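Local coordinates for protein excinuclease ABC, subunit A. (Deinococcus radiodurans, PDB 2VF7) that probably binds DNA and recognises damage in it as a zinc-containing, ATP-hydrolysing UvrA-family protein of DNA repair, at residues A[183-193]-A[251-262]. The protein carries 1 engineered substitution. Sequence-based numbering, arbitrary orientation.
Sequences AWPQAWGGQNQ and YMGTFSSARRHV
Trp184 brings one edge of its indole against the loop 255-257: NE1 donates to Ser256 O at 3.1 Å, the oxygen near the ring plane but slightly tilted from it, while CZ2 lies against Phe255 CE1, the two side chains crossing at about a right angle. Gln193 packs its CB over a face of the same indole. Its CG lies anti to the carbonyl carbon (chi1 -70°) and the chain bends at chi2 (-51°), which turns the amide to the backbone where strand 251-254 ends. Gln193 NE2 donates almost straight to Thr254 O at 3.2 Å, and that oxygen lies in the plane of the Gln193 amide; Gln193 OE1 accepts from Ser256 N at 2.9 Å, from above the carbonyl plane rather than on a lone pair. These two bonds fix the rotation of the buried amide. A leucine here would probably leave Thr254 O and Ser256 N without their side-chain partner. At one end of the contact Pro185 lays CD over the centre of the His261 ring, a CH-pi contact 3.8 Å from the centroid, and His261 ND1 bonds weakly to Ala183 O. At the other, Tyr251 OH receives a weak bond from Asn192 ND2 (2.7 Å), lies beside Trp188 CZ2, and shares a water with Gln191 OE1. Strand 251-254, paired with strand 227-230, runs at 90° to helix 187-193 within the UvrA DNA-binding domain, and Trp218 stacks on Phe255. The indole N-H and the amide thus bind main-chain groups of Thr254 and Ser256, so the join rests on polar side chains meeting backbone, with aromatic packing around them.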
ATOM      1  N   ALA A 183      28.996  22.524  -9.169  1.00 53.24           N
ATOM      2  CA  ALA A 183      28.390  21.464  -8.359  1.00 53.45           C
ATOM      3  C   ALA A 183      27.084  21.902  -7.662  1.00 53.79           C
ATOM      4  O   ALA A 183      26.307  21.070  -7.167  1.00 54.17           O
ATOM      5  CB  ALA A 183      29.400  20.976  -7.344  1.00 52.79           C
ATOM      6  N   TRP A 184      26.837  23.204  -7.605  1.00 53.42           N
ATOM      7  CA  TRP A 184      25.545  23.676  -7.099  1.00 52.84           C
ATOM      8  C   TRP A 184      24.410  23.434  -8.121  1.00 53.52           C
ATOM      9  O   TRP A 184      24.671  23.311  -9.320  1.00 53.36           O
ATOM     10  CB  TRP A 184      25.633  25.145  -6.673  1.00 51.58           C
ATOM     11  CG  TRP A 184      25.944  25.302  -5.236  1.00 51.21           C
ATOM     12  CD1 TRP A 184      25.726  24.379  -4.238  1.00 50.29           C
ATOM     13  CD2 TRP A 184      26.492  26.459  -4.593  1.00 51.24           C
ATOM     14  NE1 TRP A 184      26.117  24.885  -3.031  1.00 50.53           N
ATOM     15  CE2 TRP A 184      26.607  26.154  -3.215  1.00 51.17           C
ATOM     16  CE3 TRP A 184      26.910  27.723  -5.045  1.00 50.82           C
ATOM     17  CZ2 TRP A 184      27.121  27.067  -2.286  1.00 51.20           C
ATOM     18  CZ3 TRP A 184      27.413  28.627  -4.124  1.00 50.17           C
ATOM     19  CH2 TRP A 184      27.523  28.292  -2.760  1.00 51.25           C
ATOM     20  N   PRO A 185      23.151  23.374  -7.655  1.00 54.21           N
ATOM     21  CA  PRO A 185      22.059  22.998  -8.549  1.00 54.87           C
ATOM     22  C   PRO A 185      21.889  23.941  -9.725  1.00 55.88           C
ATOM     23  O   PRO A 185      22.299  25.100  -9.664  1.00 56.57           O
ATOM     24  CB  PRO A 185      20.821  23.066  -7.647  1.00 54.49           C
ATOM     25  CG  PRO A 185      21.333  23.003  -6.272  1.00 54.21           C
ATOM     26  CD  PRO A 185      22.664  23.648  -6.286  1.00 54.58           C
ATOM     27  N   GLN A 186      21.290  23.437 -10.795  1.00 56.56           N
ATOM     28  CA  GLN A 186      20.965  24.263 -11.947  1.00 56.85           C
ATOM     29  C   GLN A 186      19.785  25.133 -11.574  1.00 56.64           C
ATOM     30  O   GLN A 186      19.191  24.960 -10.501  1.00 57.13           O
ATOM     31  CB  GLN A 186      20.638  23.399 -13.167  1.00 57.05           C
ATOM     32  CG  GLN A 186      21.837  22.582 -13.697  1.00 57.84           C
ATOM     33  CD  GLN A 186      21.456  21.648 -14.835  1.00 58.46           C
ATOM     34  OE1 GLN A 186      20.588  20.775 -14.686  1.00 60.36           O
ATOM     35  NE2 GLN A 186      22.118  21.811 -15.979  1.00 59.50           N
ATOM     36  N   ALA A 187      19.463  26.075 -12.459  1.00 55.66           N
ATOM     37  CA  ALA A 187      18.402  27.056 -12.249  1.00 54.73           C
ATOM     38  C   ALA A 187      18.398  27.609 -10.825  1.00 53.62           C
ATOM     39  O   ALA A 187      19.458  27.848 -10.265  1.00 54.12           O
ATOM     40  CB  ALA A 187      17.032  26.503 -12.671  1.00 54.12           C
ATOM     41  N   TRP A 188      17.215  27.805 -10.257  1.00 53.01           N
ATOM     42  CA  TRP A 188      17.020  28.572  -9.025  1.00 52.33           C
ATOM     43  C   TRP A 188      17.850  28.178  -7.787  1.00 51.35           C
ATOM     44  O   TRP A 188      18.296  29.054  -7.060  1.00 50.22           O
ATOM     45  CB  TRP A 188      15.529  28.617  -8.668  1.00 52.81           C
ATOM     46  CG  TRP A 188      15.207  29.581  -7.572  1.00 53.35           C
ATOM     47  CD1 TRP A 188      14.855  30.908  -7.698  1.00 54.23           C
ATOM     48  CD2 TRP A 188      15.216  29.298  -6.171  1.00 54.75           C
ATOM     49  NE1 TRP A 188      14.641  31.466  -6.440  1.00 54.97           N
ATOM     50  CE2 TRP A 188      14.849  30.496  -5.493  1.00 53.46           C
ATOM     51  CE3 TRP A 188      15.496  28.148  -5.419  1.00 53.65           C
ATOM     52  CZ2 TRP A 188      14.757  30.565  -4.122  1.00 52.61           C
ATOM     53  CZ3 TRP A 188      15.413  28.228  -4.067  1.00 53.96           C
ATOM     54  CH2 TRP A 188      15.037  29.424  -3.423  1.00 53.87           C
ATOM     55  N   GLY A 189      18.023  26.879  -7.534  1.00 51.20           N
ATOM     56  CA  GLY A 189      18.795  26.426  -6.370  1.00 50.84           C
ATOM     57  C   GLY A 189      20.234  26.922  -6.367  1.00 51.22           C
ATOM     58  O   GLY A 189      20.812  27.154  -5.319  1.00 51.38           O
ATOM     59  N   GLY A 190      20.820  27.089  -7.548  1.00 51.29           N
ATOM     60  CA  GLY A 190      22.170  27.641  -7.649  1.00 51.02           C
ATOM     61  C   GLY A 190      22.240  29.130  -7.352  1.00 50.80           C
ATOM     62  O   GLY A 190      23.240  29.609  -6.800  1.00 51.27           O
ATOM     63  N   GLN A 191      21.198  29.878  -7.705  1.00 50.23           N
ATOM     64  CA  GLN A 191      21.226  31.329  -7.474  1.00 50.18           C
ATOM     65  C   GLN A 191      20.853  31.727  -6.056  1.00 49.85           C
ATOM     66  O   GLN A 191      21.336  32.748  -5.552  1.00 50.28           O
ATOM     67  CB  GLN A 191      20.354  32.098  -8.483  1.00 50.75           C
ATOM     68  CG  GLN A 191      18.875  31.839  -8.416  1.00 51.94           C
ATOM     69  CD  GLN A 191      18.055  33.057  -8.824  1.00 54.36           C
ATOM     70  OE1 GLN A 191      17.894  33.988  -8.041  1.00 57.43           O
ATOM     71  NE2 GLN A 191      17.521  33.042 -10.034  1.00 53.22           N
ATOM     72  N   ASN A 192      19.969  30.938  -5.443  1.00 49.18           N
ATOM     73  CA  ASN A 192      19.710  30.950  -4.005  1.00 48.64           C
ATOM     74  C   ASN A 192      20.971  30.939  -3.146  1.00 48.20           C
ATOM     75  O   ASN A 192      21.104  31.762  -2.261  1.00 48.44           O
ATOM     76  CB  ASN A 192      18.859  29.740  -3.643  1.00 48.81           C
ATOM     77  CG  ASN A 192      18.468  29.701  -2.160  1.00 50.21           C
ATOM     78  OD1 ASN A 192      18.424  28.627  -1.546  1.00 49.92           O
ATOM     79  ND2 ASN A 192      18.172  30.866  -1.590  1.00 49.13           N
ATOM     80  N   GLN A 193      21.899  30.020  -3.418  1.00 48.22           N
ATOM     81  CA  GLN A 193      23.131  29.899  -2.621  1.00 48.23           C
ATOM     82  C   GLN A 193      24.046  31.122  -2.868  1.00 49.18           C
ATOM     83  O   GLN A 193      24.787  31.600  -1.965  1.00 49.25           O
ATOM     84  CB  GLN A 193      23.865  28.597  -2.972  1.00 47.17           C
ATOM     85  CG  GLN A 193      23.195  27.279  -2.501  1.00 47.31           C
ATOM     86  CD  GLN A 193      22.816  27.274  -0.990  1.00 46.34           C
ATOM     87  OE1 GLN A 193      23.637  27.561  -0.133  1.00 47.54           O
ATOM     88  NE2 GLN A 193      21.581  26.951  -0.692  1.00 44.52           N
ATOM     89  N   TYR A 251      12.651  36.246   1.712  1.00 50.58           N
ATOM     90  CA  TYR A 251      12.562  34.967   2.397  1.00 48.95           C
ATOM     91  C   TYR A 251      13.813  34.777   3.240  1.00 48.94           C
ATOM     92  O   TYR A 251      14.719  35.606   3.200  1.00 47.51           O
ATOM     93  CB  TYR A 251      12.344  33.812   1.410  1.00 48.84           C
ATOM     94  CG  TYR A 251      13.471  33.549   0.423  1.00 48.75           C
ATOM     95  CD1 TYR A 251      13.572  34.283  -0.759  1.00 47.90           C
ATOM     96  CD2 TYR A 251      14.413  32.535   0.655  1.00 46.56           C
ATOM     97  CE1 TYR A 251      14.584  34.051  -1.671  1.00 47.33           C
ATOM     98  CE2 TYR A 251      15.425  32.296  -0.241  1.00 48.69           C
ATOM     99  CZ  TYR A 251      15.499  33.064  -1.417  1.00 49.63           C
ATOM    100  OH  TYR A 251      16.504  32.845  -2.326  1.00 50.86           O
ATOM    101  N   MET A 252      13.809  33.714   4.056  1.00 48.98           N
ATOM    102  CA  MET A 252      14.966  33.291   4.838  1.00 48.50           C
ATOM    103  C   MET A 252      15.568  32.108   4.137  1.00 48.45           C
ATOM    104  O   MET A 252      14.886  31.100   3.946  1.00 47.81           O
ATOM    105  CB  MET A 252      14.567  32.866   6.259  1.00 48.48           C
ATOM    106  CG  MET A 252      13.852  33.932   7.084  1.00 48.97           C
ATOM    107  SD  MET A 252      14.882  35.365   7.483  1.00 51.08           S
ATOM    108  CE  MET A 252      16.402  34.603   8.063  1.00 48.07           C
ATOM    109  N   GLY A 253      16.853  32.217   3.781  1.00 48.36           N
ATOM    110  CA  GLY A 253      17.529  31.163   3.029  1.00 48.27           C
ATOM    111  C   GLY A 253      18.446  30.362   3.922  1.00 48.49           C
ATOM    112  O   GLY A 253      18.947  30.898   4.912  1.00 48.85           O
ATOM    113  N   THR A 254      18.706  29.101   3.550  1.00 48.34           N
ATOM    114  CA  THR A 254      19.594  28.211   4.316  1.00 47.50           C
ATOM    115  C   THR A 254      20.805  27.801   3.496  1.00 47.85           C
ATOM    116  O   THR A 254      20.684  27.230   2.402  1.00 48.76           O
ATOM    117  CB  THR A 254      18.839  26.944   4.840  1.00 47.42           C
ATOM    118  OG1 THR A 254      17.610  27.344   5.471  1.00 46.08           O
ATOM    119  CG2 THR A 254      19.683  26.169   5.858  1.00 46.48           C
ATOM    120  N   PHE A 255      21.985  28.085   4.014  1.00 47.29           N
ATOM    121  CA  PHE A 255      23.208  27.755   3.281  1.00 47.51           C
ATOM    122  C   PHE A 255      23.431  26.247   3.213  1.00 47.64           C
ATOM    123  O   PHE A 255      23.118  25.520   4.142  1.00 48.13           O
ATOM    124  CB  PHE A 255      24.424  28.435   3.912  1.00 47.09           C
ATOM    125  CG  PHE A 255      25.688  28.245   3.130  1.00 47.05           C
ATOM    126  CD1 PHE A 255      25.847  28.845   1.881  1.00 46.17           C
ATOM    127  CD2 PHE A 255      26.715  27.448   3.633  1.00 47.18           C
ATOM    128  CE1 PHE A 255      27.021  28.651   1.134  1.00 48.41           C
ATOM    129  CE2 PHE A 255      27.888  27.240   2.903  1.00 47.78           C
ATOM    130  CZ  PHE A 255      28.047  27.849   1.650  1.00 48.16           C
ATOM    131  N   SER A 256      23.916  25.778   2.078  1.00 48.10           N
ATOM    132  CA  SER A 256      24.424  24.430   1.970  1.00 48.64           C
ATOM    133  C   SER A 256      25.712  24.477   1.172  1.00 48.93           C
ATOM    134  O   SER A 256      25.746  25.016   0.063  1.00 49.56           O
ATOM    135  CB  SER A 256      23.428  23.501   1.303  1.00 48.22           C
ATOM    136  OG  SER A 256      24.133  22.699   0.378  1.00 50.54           O
ATOM    137  N   SER A 257      26.783  23.933   1.738  1.00 49.17           N
ATOM    138  CA  SER A 257      28.080  23.949   1.059  1.00 48.76           C
ATOM    139  C   SER A 257      28.030  23.109  -0.217  1.00 49.38           C
ATOM    140  O   SER A 257      27.112  22.319  -0.393  1.00 49.71           O
ATOM    141  CB  SER A 257      29.170  23.451   1.988  1.00 48.34           C
ATOM    142  OG  SER A 257      28.943  22.101   2.322  1.00 49.24           O
ATOM    143  N   ALA A 258      29.003  23.286  -1.117  1.00 49.59           N
ATOM    144  CA  ALA A 258      29.029  22.496  -2.348  1.00 49.65           C
ATOM    145  C   ALA A 258      29.075  20.997  -2.044  1.00 50.54           C
ATOM    146  O   ALA A 258      28.361  20.215  -2.673  1.00 51.41           O
ATOM    147  CB  ALA A 258      30.190  22.904  -3.244  1.00 48.71           C
ATOM    148  N   ARG A 259      29.921  20.596  -1.091  1.00 50.78           N
ATOM    149  CA  ARG A 259      30.014  19.203  -0.675  1.00 51.14           C
ATOM    150  C   ARG A 259      28.683  18.649  -0.150  1.00 51.06           C
ATOM    151  O   ARG A 259      28.226  17.619  -0.617  1.00 51.63           O
ATOM    152  CB  ARG A 259      31.125  19.041   0.354  1.00 50.90           C
ATOM    153  CG  ARG A 259      31.269  17.636   0.892  1.00 52.29           C
ATOM    154  CD  ARG A 259      31.924  17.675   2.255  1.00 54.83           C
ATOM    155  NE  ARG A 259      33.309  17.237   2.191  1.00 57.23           N
ATOM    156  CZ  ARG A 259      34.191  17.343   3.187  1.00 59.22           C
ATOM    157  NH1 ARG A 259      33.840  17.903   4.349  1.00 59.09           N
ATOM    158  NH2 ARG A 259      35.439  16.886   3.018  1.00 58.20           N
ATOM    159  N   ARG A 260      28.069  19.341   0.807  1.00 51.41           N
ATOM    160  CA  ARG A 260      26.779  18.961   1.376  1.00 51.45           C
ATOM    161  C   ARG A 260      25.731  18.666   0.291  1.00 52.36           C
ATOM    162  O   ARG A 260      25.075  17.607   0.295  1.00 52.70           O
ATOM    163  CB  ARG A 260      26.300  20.080   2.295  1.00 51.47           C
ATOM    164  CG  ARG A 260      24.924  19.884   2.933  1.00 51.45           C
ATOM    165  CD  ARG A 260      24.909  20.475   4.329  1.00 48.74           C
ATOM    166  NE  ARG A 260      24.464  19.418   5.220  1.00 50.50           N
ATOM    167  CZ  ARG A 260      24.811  19.268   6.490  1.00 48.16           C
ATOM    168  NH1 ARG A 260      25.636  20.107   7.099  1.00 46.14           N
ATOM    169  NH2 ARG A 260      24.310  18.246   7.151  1.00 51.80           N
ATOM    170  N   HIS A 261      25.579  19.594  -0.646  1.00 52.40           N
ATOM    171  CA  HIS A 261      24.634  19.418  -1.731  1.00 52.56           C
ATOM    172  C   HIS A 261      24.934  18.216  -2.593  1.00 52.62           C
ATOM    173  O   HIS A 261      24.021  17.513  -3.004  1.00 52.50           O
ATOM    174  CB  HIS A 261      24.589  20.636  -2.648  1.00 52.57           C
ATOM    175  CG  HIS A 261      23.725  20.412  -3.846  1.00 53.97           C
ATOM    176  ND1 HIS A 261      24.237  20.036  -5.071  1.00 53.87           N
ATOM    177  CD2 HIS A 261      22.373  20.418  -3.982  1.00 53.89           C
ATOM    178  CE1 HIS A 261      23.238  19.852  -5.916  1.00 54.89           C
ATOM    179  NE2 HIS A 261      22.099  20.082  -5.284  1.00 54.29           N
ATOM    180  N   VAL A 262      26.207  18.017  -2.928  1.00 53.00           N
ATOM    181  CA  VAL A 262      26.581  16.959  -3.865  1.00 53.49           C
ATOM    182  C   VAL A 262      26.310  15.587  -3.250  1.00 53.92           C
ATOM    183  O   VAL A 262      25.756  14.711  -3.906  1.00 54.05           O
ATOM    184  CB  VAL A 262      28.074  17.082  -4.354  1.00 53.69           C
ATOM    185  CG1 VAL A 262      28.553  15.793  -5.008  1.00 53.43           C
ATOM    186  CG2 VAL A 262      28.252  18.251  -5.310  1.00 51.94           C
TER
HETATM  187  O   HOH W   1      17.128  33.698  -5.023  1.00 39.64           O